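Local coordinates for protein glucanase (Klebsiella pneumoniae, PDB 5GY3) that probably cuts internal beta-1,4-glucosidic linkages in cellulose, lichenin and cereal beta-glucans as a family 8 glycoside hydrolase, at residues L38-N43 against K101-K106; W94-A99 against K106-A111; N143-L148 against A197-G202. All coordinates share one frame; numbering follows the deposited sequence.

Interaction 1. Residues L38-N43 against K101-K106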
ATOM      1  N   LEU A  38      -0.268  10.829   5.811  1.00  8.44           N
ATOM      2  CA  LEU A  38      -0.343  11.161   7.229  1.00  9.84           C
ATOM      3  C   LEU A  38      -0.113  12.651   7.474  1.00 12.88           C
ATOM      4  O   LEU A  38      -0.672  13.212   8.424  1.00 12.81           O
ATOM      5  CB  LEU A  38       0.658  10.307   8.016  1.00 10.78           C
ATOM      6  CG  LEU A  38       0.402   8.788   8.012  1.00  8.82           C
ATOM      7  CD1 LEU A  38       1.517   8.052   8.729  1.00 11.76           C
ATOM      8  CD2 LEU A  38      -0.939   8.440   8.639  1.00 15.37           C
ATOM      9  N   ALA A  39       0.690  13.308   6.635  1.00 10.23           N
ATOM     10  CA  ALA A  39       0.859  14.753   6.783  1.00 11.62           C
ATOM     11  C   ALA A  39      -0.453  15.488   6.523  1.00 11.98           C
ATOM     12  O   ALA A  39      -0.795  16.426   7.251  1.00 11.87           O
ATOM     13  CB  ALA A  39       1.962  15.258   5.855  1.00 10.36           C
ATOM     14  N   VAL A  40      -1.215  15.064   5.511  1.00 11.57           N
ATOM     15  CA  VAL A  40      -2.534  15.662   5.281  1.00 11.10           C
ATOM     16  C   VAL A  40      -3.439  15.413   6.480  1.00 12.06           C
ATOM     17  O   VAL A  40      -4.116  16.326   6.976  1.00 12.52           O
ATOM     18  CB  VAL A  40      -3.172  15.102   3.997  1.00  9.66           C
ATOM     19  CG1 VAL A  40      -4.566  15.703   3.811  1.00 13.10           C
ATOM     20  CG2 VAL A  40      -2.292  15.361   2.793  1.00 11.03           C
ATOM     21  N   ALA A  41      -3.458  14.166   6.961  1.00 10.17           N
ATOM     22  CA  ALA A  41      -4.334  13.792   8.067  1.00 10.64           C
ATOM     23  C   ALA A  41      -4.028  14.582   9.332  1.00 13.11           C
ATOM     24  O   ALA A  41      -4.928  14.843  10.140  1.00 13.95           O
ATOM     25  CB  ALA A  41      -4.212  12.297   8.335  1.00 11.09           C
ATOM     26  N   ASN A  42      -2.776  14.965   9.530  1.00 12.23           N
ATOM     27  CA  ASN A  42      -2.395  15.729  10.707  1.00 12.06           C
ATOM     28  C   ASN A  42      -2.376  17.225  10.435  1.00 14.79           C
ATOM     29  O   ASN A  42      -1.964  17.997  11.301  1.00 16.00           O
ATOM     30  CB  ASN A  42      -1.045  15.244  11.229  1.00 12.02           C
ATOM     31  CG  ASN A  42      -1.161  13.914  11.949  1.00 17.37           C
ATOM     32  OD1 ASN A  42      -1.479  13.868  13.134  1.00 17.36           O
ATOM     33  ND2 ASN A  42      -0.941  12.823  11.225  1.00 11.18           N
ATOM     34  N   ASN A  43      -2.845  17.641   9.258  1.00 12.71           N
ATOM     35  CA  ASN A  43      -2.923  19.049   8.873  1.00 14.23           C
ATOM     36  C   ASN A  43      -1.554  19.722   8.994  1.00 16.52           C
ATOM     37  O   ASN A  43      -1.397  20.782   9.604  1.00 15.80           O
ATOM     38  CB  ASN A  43      -3.993  19.769   9.699  1.00 14.50           C
ATOM     39  CG  ASN A  43      -4.391  21.109   9.102  1.00 18.03           C
ATOM     40  OD1 ASN A  43      -3.923  21.491   8.030  1.00 16.16           O
ATOM     41  ND2 ASN A  43      -5.264  21.830   9.801  1.00 21.71           N
ATOM     42  N   LYS A 101      -7.981  18.939  -1.133  1.00 12.80           N
ATOM     43  CA  LYS A 101      -9.187  19.145  -0.342  1.00 15.74           C
ATOM     44  C   LYS A 101      -8.857  19.787   0.993  1.00 15.60           C
ATOM     45  O   LYS A 101      -9.551  20.708   1.436  1.00 15.99           O
ATOM     46  CB  LYS A 101      -9.910  17.818  -0.130  1.00 19.34           C
ATOM     47  CG  LYS A 101     -10.513  17.251  -1.396  1.00 24.02           C
ATOM     48  CD  LYS A 101     -10.985  15.822  -1.188  1.00 29.45           C
ATOM     49  CE  LYS A 101     -12.061  15.469  -2.200  1.00 33.10           C
ATOM     50  NZ  LYS A 101     -11.763  16.075  -3.525  1.00 36.30           N
ATOM     51  N   GLN A 102      -7.788  19.322   1.637  1.00 10.78           N
ATOM     52  CA  GLN A 102      -7.441  19.813   2.965  1.00 10.74           C
ATOM     53  C   GLN A 102      -7.088  21.295   2.935  1.00 14.67           C
ATOM     54  O   GLN A 102      -7.565  22.074   3.766  1.00 14.51           O
ATOM     55  CB  GLN A 102      -6.283  18.992   3.525  1.00 12.17           C
ATOM     56  CG  GLN A 102      -5.776  19.480   4.863  1.00 14.14           C
ATOM     57  CD  GLN A 102      -6.758  19.216   5.985  1.00 19.78           C
ATOM     58  OE1 GLN A 102      -7.490  18.225   5.968  1.00 22.92           O
ATOM     59  NE2 GLN A 102      -6.792  20.112   6.959  1.00 22.49           N
ATOM     60  N   TRP A 103      -6.247  21.704   1.985  1.00 11.71           N
ATOM     61  CA  TRP A 103      -5.714  23.059   1.970  1.00 13.86           C
ATOM     62  C   TRP A 103      -6.278  23.920   0.848  1.00 14.49           C
ATOM     63  O   TRP A 103      -5.855  25.074   0.706  1.00 13.52           O
ATOM     64  CB  TRP A 103      -4.178  23.023   1.896  1.00 13.23           C
ATOM     65  CG  TRP A 103      -3.610  22.361   3.114  1.00 14.84           C
ATOM     66  CD1 TRP A 103      -3.811  22.735   4.416  1.00 17.12           C
ATOM     67  CD2 TRP A 103      -2.780  21.188   3.159  1.00 12.82           C
ATOM     68  NE1 TRP A 103      -3.151  21.873   5.263  1.00 15.00           N
ATOM     69  CE2 TRP A 103      -2.514  20.915   4.517  1.00 13.41           C
ATOM     70  CE3 TRP A 103      -2.225  20.352   2.181  1.00 11.61           C
ATOM     71  CZ2 TRP A 103      -1.732  19.830   4.926  1.00 12.19           C
ATOM     72  CZ3 TRP A 103      -1.436  19.269   2.595  1.00  9.81           C
ATOM     73  CH2 TRP A 103      -1.196  19.029   3.953  1.00 11.36           C
ATOM     74  N   GLN A 104      -7.223  23.394   0.066  1.00 14.65           N
ATOM     75  CA  GLN A 104      -7.950  24.157  -0.950  1.00 17.18           C
ATOM     76  C   GLN A 104      -6.992  24.782  -1.963  1.00 17.70           C
ATOM     77  O   GLN A 104      -7.028  25.982  -2.236  1.00 17.54           O
ATOM     78  CB  GLN A 104      -8.843  25.211  -0.289  1.00 14.75           C
ATOM     79  CG  GLN A 104      -9.949  24.593   0.538  1.00 13.63           C
ATOM     80  CD  GLN A 104     -10.970  23.897  -0.326  1.00 22.11           C
ATOM     81  OE1 GLN A 104     -11.588  24.521  -1.190  1.00 26.24           O
ATOM     82  NE2 GLN A 104     -11.130  22.592  -0.131  1.00 21.49           N
ATOM     83  N   ASP A 105      -6.127  23.943  -2.528  1.00 12.61           N
ATOM     84  CA  ASP A 105      -5.126  24.374  -3.494  1.00 14.08           C
ATOM     85  C   ASP A 105      -5.148  23.406  -4.668  1.00 16.21           C
ATOM     86  O   ASP A 105      -4.680  22.269  -4.540  1.00 12.48           O
ATOM     87  CB  ASP A 105      -3.736  24.420  -2.860  1.00 17.41           C
ATOM     88  CG  ASP A 105      -2.714  25.111  -3.739  1.00 21.25           C
ATOM     89  OD1 ASP A 105      -2.863  25.107  -4.980  1.00 17.76           O
ATOM     90  OD2 ASP A 105      -1.752  25.661  -3.175  1.00 24.76           O
ATOM     91  N   LYS A 106      -5.665  23.873  -5.812  1.00 15.30           N
ATOM     92  CA  LYS A 106      -5.825  23.025  -6.992  1.00 15.54           C
ATOM     93  C   LYS A 106      -4.503  22.505  -7.543  1.00 14.24           C
ATOM     94  O   LYS A 106      -4.511  21.517  -8.287  1.00 15.93           O
ATOM     95  CB  LYS A 106      -6.556  23.789  -8.097  1.00 19.92           C
ATOM     96  CG  LYS A 106      -5.725  24.920  -8.706  1.00 25.34           C
ATOM     97  CD  LYS A 106      -6.483  25.615  -9.836  1.00 32.00           C
ATOM     98  CE  LYS A 106      -5.762  26.883 -10.272  1.00 32.45           C
ATOM     99  NZ  LYS A 106      -4.297  26.642 -10.467  1.00 35.70           N
TER
HETATM  100  O   HOH W   1      -6.697  16.807   8.504  1.00 25.44           O
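N43 holds CG anti to its backbone N (chi1 -164°), while W103, which it meets across the contact, holds CG beside its own N and anti to the carbonyl carbon (chi1 -63°). W103 NE1 donates to N43 OD1 over 2.9 Å. The donor lies nearly along the C=O axis, with OD1 slightly out of the indole plane at the ring edge; amide and ring planes are 32° apart. The Q102 side chain crosses that of N43 at about a right angle, its NE2 3.4 Å from N43 OD1.

Both partners belong to helix ends. N43, with positive phi, is the C-prime residue of a Schellman motif closing helix 29-41, in which N43 N bonds to V40 O and the backbone N of D44 reaches back to A39 O. W103 is the last helical residue of helix 86-103, in the (alpha/alpha)6 barrel of family 8 glycoside hydrolases. The contact therefore joins two C-terminal helix ends, one through its capping residue.

Deeper in, V40 spreads its two methyls over different neighbours. CG1 packs on Q102 CB at 3.7 Å, the two side chains sliding past each other in opposite directions, whereas CG2 meets the far corner of the benzo ring, W103 CH2, at 4.0 Å. Q102 CG covers one face of the same indole near its rim. On the polar side, a water lies 3.0 Å from both V40 O and Q102 OE1 and links the two helix ends. F48 of helix 45-59 meets the W103 ring edge-to-face and also touches V40.

Interaction 2. Residues W94-A99 against K106-A111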
ATOM      1  N   TRP A  94      -2.698   9.789  -4.399  1.00  5.68           N
ATOM      2  CA  TRP A  94      -3.837   9.859  -3.489  1.00  8.03           C
ATOM      3  C   TRP A  94      -3.617  10.931  -2.431  1.00  9.04           C
ATOM      4  O   TRP A  94      -4.522  11.726  -2.143  1.00  7.98           O
ATOM      5  CB  TRP A  94      -4.038   8.484  -2.842  1.00  7.26           C
ATOM      6  CG  TRP A  94      -5.270   8.334  -2.030  1.00  7.75           C
ATOM      7  CD1 TRP A  94      -6.434   9.055  -2.128  1.00  9.09           C
ATOM      8  CD2 TRP A  94      -5.477   7.376  -0.995  1.00  7.74           C
ATOM      9  NE1 TRP A  94      -7.351   8.596  -1.211  1.00  8.20           N
ATOM     10  CE2 TRP A  94      -6.787   7.562  -0.507  1.00  8.52           C
ATOM     11  CE3 TRP A  94      -4.682   6.367  -0.435  1.00  7.74           C
ATOM     12  CZ2 TRP A  94      -7.311   6.793   0.530  1.00  9.67           C
ATOM     13  CZ3 TRP A  94      -5.215   5.590   0.585  1.00  8.04           C
ATOM     14  CH2 TRP A  94      -6.519   5.803   1.047  1.00 10.34           C
ATOM     15  N   ALA A  95      -2.411  10.980  -1.857  1.00  6.82           N
ATOM     16  CA  ALA A  95      -2.100  12.018  -0.881  1.00  8.99           C
ATOM     17  C   ALA A  95      -2.252  13.415  -1.482  1.00  8.06           C
ATOM     18  O   ALA A  95      -2.760  14.332  -0.818  1.00 10.04           O
ATOM     19  CB  ALA A  95      -0.687  11.808  -0.338  1.00  9.46           C
ATOM     20  N   LEU A  96      -1.819  13.593  -2.735  1.00  8.79           N
ATOM     21  CA  LEU A  96      -1.953  14.889  -3.404  1.00  8.00           C
ATOM     22  C   LEU A  96      -3.413  15.271  -3.592  1.00  9.26           C
ATOM     23  O   LEU A  96      -3.791  16.430  -3.381  1.00  7.39           O
ATOM     24  CB  LEU A  96      -1.235  14.861  -4.755  1.00  8.45           C
ATOM     25  CG  LEU A  96       0.287  14.957  -4.611  1.00  8.54           C
ATOM     26  CD1 LEU A  96       1.020  14.439  -5.852  1.00  8.58           C
ATOM     27  CD2 LEU A  96       0.689  16.409  -4.291  1.00  8.42           C
ATOM     28  N   LEU A  97      -4.251  14.315  -3.999  1.00  8.42           N
ATOM     29  CA  LEU A  97      -5.680  14.588  -4.103  1.00  8.54           C
ATOM     30  C   LEU A  97      -6.247  15.038  -2.759  1.00 12.25           C
ATOM     31  O   LEU A  97      -6.996  16.024  -2.675  1.00 11.77           O
ATOM     32  CB  LEU A  97      -6.389  13.337  -4.618  1.00 11.09           C
ATOM     33  CG  LEU A  97      -7.665  13.513  -5.414  1.00 21.55           C
ATOM     34  CD1 LEU A  97      -7.372  14.482  -6.560  1.00 20.44           C
ATOM     35  CD2 LEU A  97      -8.087  12.153  -5.949  1.00 15.62           C
ATOM     36  N   ARG A  98      -5.873  14.345  -1.683  1.00 10.14           N
ATOM     37  CA  ARG A  98      -6.376  14.709  -0.364  1.00  9.66           C
ATOM     38  C   ARG A  98      -5.809  16.045   0.104  1.00 11.62           C
ATOM     39  O   ARG A  98      -6.490  16.792   0.821  1.00 11.35           O
ATOM     40  CB  ARG A  98      -6.070  13.580   0.622  1.00 11.12           C
ATOM     41  CG  ARG A  98      -6.958  12.350   0.360  1.00  9.51           C
ATOM     42  CD  ARG A  98      -6.360  11.034   0.870  1.00 11.49           C
ATOM     43  NE  ARG A  98      -6.437  10.863   2.319  1.00 15.06           N
ATOM     44  CZ  ARG A  98      -7.404  10.204   2.962  1.00 13.07           C
ATOM     45  NH1 ARG A  98      -8.409   9.656   2.299  1.00 12.91           N
ATOM     46  NH2 ARG A  98      -7.360  10.081   4.283  1.00 13.84           N
ATOM     47  N   ALA A  99      -4.591  16.378  -0.317  1.00  8.38           N
ATOM     48  CA  ALA A  99      -4.011  17.671   0.031  1.00 10.75           C
ATOM     49  C   ALA A  99      -4.791  18.821  -0.595  1.00 11.78           C
ATOM     50  O   ALA A  99      -4.949  19.882   0.022  1.00 10.08           O
ATOM     51  CB  ALA A  99      -2.549  17.718  -0.408  1.00  9.73           C
ATOM     52  N   LYS A 106      -5.665  23.873  -5.812  1.00 15.30           N
ATOM     53  CA  LYS A 106      -5.825  23.025  -6.992  1.00 15.54           C
ATOM     54  C   LYS A 106      -4.503  22.505  -7.543  1.00 14.24           C
ATOM     55  O   LYS A 106      -4.511  21.517  -8.287  1.00 15.93           O
ATOM     56  CB  LYS A 106      -6.556  23.789  -8.097  1.00 19.92           C
ATOM     57  CG  LYS A 106      -5.725  24.920  -8.706  1.00 25.34           C
ATOM     58  CD  LYS A 106      -6.483  25.615  -9.836  1.00 32.00           C
ATOM     59  CE  LYS A 106      -5.762  26.883 -10.272  1.00 32.45           C
ATOM     60  NZ  LYS A 106      -4.297  26.642 -10.467  1.00 35.70           N
ATOM     61  N   ARG A 107      -3.377  23.136  -7.206  1.00 14.27           N
ATOM     62  CA  ARG A 107      -2.092  22.667  -7.723  1.00 15.74           C
ATOM     63  C   ARG A 107      -1.789  21.240  -7.267  1.00 12.31           C
ATOM     64  O   ARG A 107      -1.214  20.451  -8.032  1.00 12.05           O
ATOM     65  CB  ARG A 107      -0.987  23.643  -7.308  1.00 19.17           C
ATOM     66  CG  ARG A 107      -1.157  25.030  -7.970  1.00 25.82           C
ATOM     67  CD  ARG A 107      -0.191  26.090  -7.427  1.00 31.55           C
ATOM     68  NE  ARG A 107      -0.348  26.307  -5.989  1.00 30.58           N
ATOM     69  CZ  ARG A 107       0.458  27.067  -5.252  1.00 37.09           C
ATOM     70  NH1 ARG A 107       1.482  27.700  -5.814  1.00 33.21           N
ATOM     71  NH2 ARG A 107       0.244  27.192  -3.947  1.00 33.51           N
ATOM     72  N   TYR A 108      -2.205  20.870  -6.054  1.00 10.10           N
ATOM     73  CA  TYR A 108      -2.012  19.488  -5.616  1.00  8.46           C
ATOM     74  C   TYR A 108      -2.841  18.520  -6.453  1.00 10.64           C
ATOM     75  O   TYR A 108      -2.392  17.406  -6.753  1.00  9.24           O
ATOM     76  CB  TYR A 108      -2.383  19.328  -4.146  1.00  9.11           C
ATOM     77  CG  TYR A 108      -1.520  20.097  -3.172  1.00 10.23           C
ATOM     78  CD1 TYR A 108      -0.146  19.923  -3.143  1.00 13.29           C
ATOM     79  CD2 TYR A 108      -2.094  20.974  -2.260  1.00 14.87           C
ATOM     80  CE1 TYR A 108       0.648  20.614  -2.232  1.00 14.60           C
ATOM     81  CE2 TYR A 108      -1.313  21.668  -1.344  1.00 17.39           C
ATOM     82  CZ  TYR A 108       0.055  21.488  -1.334  1.00 17.68           C
ATOM     83  OH  TYR A 108       0.838  22.175  -0.422  1.00 16.40           O
ATOM     84  N   ALA A 109      -4.057  18.916  -6.817  1.00  8.48           N
ATOM     85  CA  ALA A 109      -4.908  18.047  -7.623  1.00  9.20           C
ATOM     86  C   ALA A 109      -4.411  17.953  -9.059  1.00 12.03           C
ATOM     87  O   ALA A 109      -4.520  16.892  -9.684  1.00  9.74           O
ATOM     88  CB  ALA A 109      -6.350  18.548  -7.586  1.00 13.69           C
ATOM     89  N   ILE A 110      -3.856  19.044  -9.595  1.00 10.81           N
ATOM     90  CA  ILE A 110      -3.281  18.988 -10.938  1.00  9.46           C
ATOM     91  C   ILE A 110      -2.093  18.037 -10.964  1.00  9.87           C
ATOM     92  O   ILE A 110      -1.912  17.282 -11.926  1.00  8.38           O
ATOM     93  CB  ILE A 110      -2.911  20.403 -11.424  1.00 12.15           C
ATOM     94  CG1 ILE A 110      -4.197  21.173 -11.736  1.00 14.30           C
ATOM     95  CG2 ILE A 110      -1.970  20.339 -12.636  1.00 15.16           C
ATOM     96  CD1 ILE A 110      -4.009  22.674 -11.928  1.00 21.74           C
ATOM     97  N   ALA A 111      -1.298  18.018  -9.886  1.00 10.05           N
ATOM     98  CA  ALA A 111      -0.202  17.057  -9.798  1.00 10.87           C
ATOM     99  C   ALA A 111      -0.730  15.629  -9.720  1.00  8.76           C
ATOM    100  O   ALA A 111      -0.209  14.726 -10.391  1.00 10.57           O
ATOM    101  CB  ALA A 111       0.678  17.368  -8.585  1.00 11.47           C
TER
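A99 CB rests on one face of the Y108 ring, 4.0 Å from its centroid and 23° off the normal, a CH-pi contact displaced toward the CG and CD2 rim. The tyrosine is the main bump on 106-111, and it fits against the surface between L96 and A99, one helical turn apart on 94-99. Its CB presses on the carbonyl of L96, with L96 O only 3.3 Å away, while L96 CD2 meets the ring at CD1, 3.8 Å off, the two side chains crossing at about a right angle.

L96 is the answering bump. Its CB sits close to Y108 O, and CD1 continues to the methyl of A111, 4.0 Å away. Beside this, L97 starts out pointing away from the partner helix but returns its CD1 to A109 CB at 4.3 Å. Three alanines, A99, A109 and A111, offer the shallow places, and the segment axes approach to 7.4 Å, running antiparallel at 156°.

This is a buried helical hairpin, in which helix 86-103 turns sharply into helix 106-123. Helix 45-59 supplies F48, which meets the Y108 ring edge-to-face and touches L96 and A99, and D49 and R45, both hydrogen-bonded to Y108 OH; helices 29-41 and 155-164 pack against W94.

Interaction 3. Residues N143-L148 against A197-G202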
ATOM      1  N   ASN A 143       5.108 -13.679 -20.246  1.00 31.83           N
ATOM      2  CA  ASN A 143       4.297 -13.720 -21.460  1.00 25.47           C
ATOM      3  C   ASN A 143       2.852 -14.129 -21.165  1.00 20.82           C
ATOM      4  O   ASN A 143       1.933 -13.309 -21.289  1.00 21.62           O
ATOM      5  CB  ASN A 143       4.947 -14.646 -22.477  1.00 29.17           C
ATOM      6  CG  ASN A 143       6.408 -14.292 -22.728  1.00 40.65           C
ATOM      7  OD1 ASN A 143       6.743 -13.116 -22.929  1.00 44.15           O
ATOM      8  ND2 ASN A 143       7.283 -15.298 -22.702  1.00 40.54           N
ATOM      9  N   ASP A 144       2.640 -15.371 -20.748  1.00 17.36           N
ATOM     10  CA  ASP A 144       1.296 -15.831 -20.446  1.00 12.84           C
ATOM     11  C   ASP A 144       0.956 -15.740 -18.965  1.00 10.71           C
ATOM     12  O   ASP A 144      -0.093 -16.240 -18.557  1.00  6.93           O
ATOM     13  CB  ASP A 144       1.095 -17.265 -20.960  1.00 13.50           C
ATOM     14  CG  ASP A 144       1.953 -18.283 -20.233  1.00 13.27           C
ATOM     15  OD1 ASP A 144       2.976 -17.907 -19.635  1.00 16.16           O
ATOM     16  OD2 ASP A 144       1.602 -19.481 -20.277  1.00 12.79           O
ATOM     17  N   HIS A 145       1.814 -15.107 -18.159  1.00  9.44           N
ATOM     18  CA  HIS A 145       1.540 -14.847 -16.752  1.00 10.27           C
ATOM     19  C   HIS A 145       1.874 -13.400 -16.432  1.00 10.18           C
ATOM     20  O   HIS A 145       2.814 -12.833 -16.988  1.00 11.41           O
ATOM     21  CB  HIS A 145       2.372 -15.730 -15.817  1.00 12.03           C
ATOM     22  CG  HIS A 145       2.019 -17.178 -15.871  1.00 13.07           C
ATOM     23  ND1 HIS A 145       2.454 -18.012 -16.881  1.00 16.41           N
ATOM     24  CD2 HIS A 145       1.278 -17.947 -15.038  1.00 15.22           C
ATOM     25  CE1 HIS A 145       1.998 -19.234 -16.664  1.00 16.47           C
ATOM     26  NE2 HIS A 145       1.280 -19.220 -15.555  1.00 12.03           N
ATOM     27  N   LEU A 146       1.122 -12.823 -15.503  1.00  8.12           N
ATOM     28  CA  LEU A 146       1.522 -11.598 -14.828  1.00  8.71           C
ATOM     29  C   LEU A 146       1.806 -11.909 -13.368  1.00  9.87           C
ATOM     30  O   LEU A 146       1.057 -12.650 -12.724  1.00 10.17           O
ATOM     31  CB  LEU A 146       0.436 -10.527 -14.907  1.00  8.51           C
ATOM     32  CG  LEU A 146      -0.081 -10.134 -16.280  1.00 11.34           C
ATOM     33  CD1 LEU A 146      -1.131  -9.040 -16.126  1.00 11.83           C
ATOM     34  CD2 LEU A 146       1.074  -9.695 -17.157  1.00 14.16           C
ATOM     35  N   ASN A 147       2.889 -11.347 -12.848  1.00  7.62           N
ATOM     36  CA  ASN A 147       3.164 -11.403 -11.420  1.00  6.79           C
ATOM     37  C   ASN A 147       2.546 -10.176 -10.779  1.00  8.37           C
ATOM     38  O   ASN A 147       2.995  -9.052 -11.007  1.00  6.16           O
ATOM     39  CB  ASN A 147       4.667 -11.481 -11.166  1.00 10.63           C
ATOM     40  CG  ASN A 147       5.202 -12.885 -11.362  1.00 14.69           C
ATOM     41  OD1 ASN A 147       4.443 -13.852 -11.303  1.00 13.40           O
ATOM     42  ND2 ASN A 147       6.509 -13.007 -11.602  1.00 13.51           N
ATOM     43  N   LEU A 148       1.499 -10.389  -9.995  1.00  7.90           N
ATOM     44  CA  LEU A 148       0.741  -9.307  -9.387  1.00  5.56           C
ATOM     45  C   LEU A 148       0.983  -9.290  -7.885  1.00  6.32           C
ATOM     46  O   LEU A 148       1.398 -10.285  -7.285  1.00  6.34           O
ATOM     47  CB  LEU A 148      -0.753  -9.476  -9.665  1.00  7.00           C
ATOM     48  CG  LEU A 148      -1.167  -9.615 -11.130  1.00  7.95           C
ATOM     49  CD1 LEU A 148      -2.674  -9.823 -11.206  1.00  9.55           C
ATOM     50  CD2 LEU A 148      -0.744  -8.360 -11.889  1.00 10.22           C
ATOM     51  N   ALA A 197       0.720 -15.108  -9.164  1.00  6.10           N
ATOM     52  CA  ALA A 197       0.858 -15.238 -10.608  1.00  7.62           C
ATOM     53  C   ALA A 197      -0.515 -15.450 -11.236  1.00  8.68           C
ATOM     54  O   ALA A 197      -1.235 -16.398 -10.878  1.00  9.96           O
ATOM     55  CB  ALA A 197       1.787 -16.396 -10.962  1.00  9.33           C
ATOM     56  N   LEU A 198      -0.868 -14.587 -12.179  1.00  5.19           N
ATOM     57  CA  LEU A 198      -2.128 -14.680 -12.909  1.00  6.17           C
ATOM     58  C   LEU A 198      -1.824 -15.174 -14.318  1.00  7.60           C
ATOM     59  O   LEU A 198      -1.118 -14.496 -15.074  1.00  9.73           O
ATOM     60  CB  LEU A 198      -2.826 -13.317 -12.961  1.00  5.51           C
ATOM     61  CG  LEU A 198      -4.031 -13.189 -13.901  1.00  8.54           C
ATOM     62  CD1 LEU A 198      -5.170 -14.112 -13.470  1.00  7.71           C
ATOM     63  CD2 LEU A 198      -4.500 -11.734 -13.978  1.00  9.49           C
ATOM     64  N   ARG A 199      -2.332 -16.358 -14.662  1.00  7.94           N
ATOM     65  CA  ARG A 199      -2.171 -16.881 -16.010  1.00  7.81           C
ATOM     66  C   ARG A 199      -3.245 -16.293 -16.927  1.00  9.41           C
ATOM     67  O   ARG A 199      -4.295 -15.826 -16.475  1.00  7.50           O
ATOM     68  CB  ARG A 199      -2.244 -18.416 -15.995  1.00  8.18           C
ATOM     69  CG  ARG A 199      -1.685 -19.095 -17.239  1.00 10.28           C
ATOM     70  CD  ARG A 199      -1.548 -20.611 -17.027  1.00  8.86           C
ATOM     71  NE  ARG A 199      -2.844 -21.282 -16.960  1.00  8.59           N
ATOM     72  CZ  ARG A 199      -2.999 -22.595 -16.798  1.00 14.65           C
ATOM     73  NH1 ARG A 199      -1.934 -23.378 -16.668  1.00 12.29           N
ATOM     74  NH2 ARG A 199      -4.219 -23.127 -16.761  1.00 11.65           N
ATOM     75  N   ALA A 200      -2.971 -16.314 -18.239  1.00  8.45           N
ATOM     76  CA  ALA A 200      -3.830 -15.606 -19.185  1.00  9.90           C
ATOM     77  C   ALA A 200      -5.228 -16.201 -19.292  1.00 10.61           C
ATOM     78  O   ALA A 200      -6.120 -15.539 -19.837  1.00 10.41           O
ATOM     79  CB  ALA A 200      -3.173 -15.556 -20.574  1.00  9.74           C
ATOM     80  N   ASP A 201      -5.455 -17.410 -18.787  1.00  9.28           N
ATOM     81  CA  ASP A 201      -6.802 -17.965 -18.742  1.00 11.17           C
ATOM     82  C   ASP A 201      -7.520 -17.660 -17.438  1.00 11.71           C
ATOM     83  O   ASP A 201      -8.650 -18.123 -17.246  1.00 12.81           O
ATOM     84  CB  ASP A 201      -6.769 -19.485 -18.955  1.00 11.56           C
ATOM     85  CG  ASP A 201      -6.082 -20.227 -17.814  1.00 13.59           C
ATOM     86  OD1 ASP A 201      -5.241 -19.619 -17.120  1.00 10.14           O
ATOM     87  OD2 ASP A 201      -6.380 -21.431 -17.616  1.00 11.96           O
ATOM     88  N   GLY A 202      -6.892 -16.913 -16.539  1.00  9.21           N
ATOM     89  CA  GLY A 202      -7.489 -16.573 -15.270  1.00 10.44           C
ATOM     90  C   GLY A 202      -6.998 -17.395 -14.095  1.00 12.35           C
ATOM     91  O   GLY A 202      -7.326 -17.057 -12.955  1.00  9.05           O
TER
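L146 and L198 pair through two backbone hydrogen bonds, L146 N to L198 O and L198 N to L146 O, each 2.8 Å and the second almost straight at 172°. They form the hydrogen-bonded pair of an antiparallel arrangement, flanked by the non-hydrogen-bonded pairs H145-R199 and N147-A197; strand 145-148 is an edge of a three-stranded sheet whose middle strand is 196-199. Past the strand end, A200 N makes a weak bond to D144 O, and the chain enters a type I turn from R199 to G202.

R199 grips D201 side-on inside this turn, NE to OD1 and NH2 to OD2, as a salt bridge. H145 ND1 in turn donates to D144 OD1, 2.8 Å away and met from above the carboxylate plane.

On the sheet face carrying H145 and R199, the two side chains lie side by side. On the other face, L198 CD2 packs on L148 CD1 at 3.8 Å, and F127 of strand 124-127 covers L146 and L198. A chi1 of -163° sets R199 CG anti to the backbone N, and CG makes a CH-pi contact over one face of the imidazole, 3.4 Å from H145 NE2.

Interactions 1 and 2 form one continuous helical region, their centres 9 Å apart. V40 touches A99 across the boundary, and the W103 indole packs on the Y108 ring. Helix 86-103 takes part in both, packing on helix 29-41 and on helix 106-123; their segments alternate along the chain. Interaction 3 follows both in sequence and lies in a small antiparallel sheet, its centre about 38 Å from that of interaction 1 and 33 Å from that of interaction 2. It is also the one nearer the predicted nucleophile D87, whose side chain is about 11 Å from that of L148, whereas the helical pair lies away from that site.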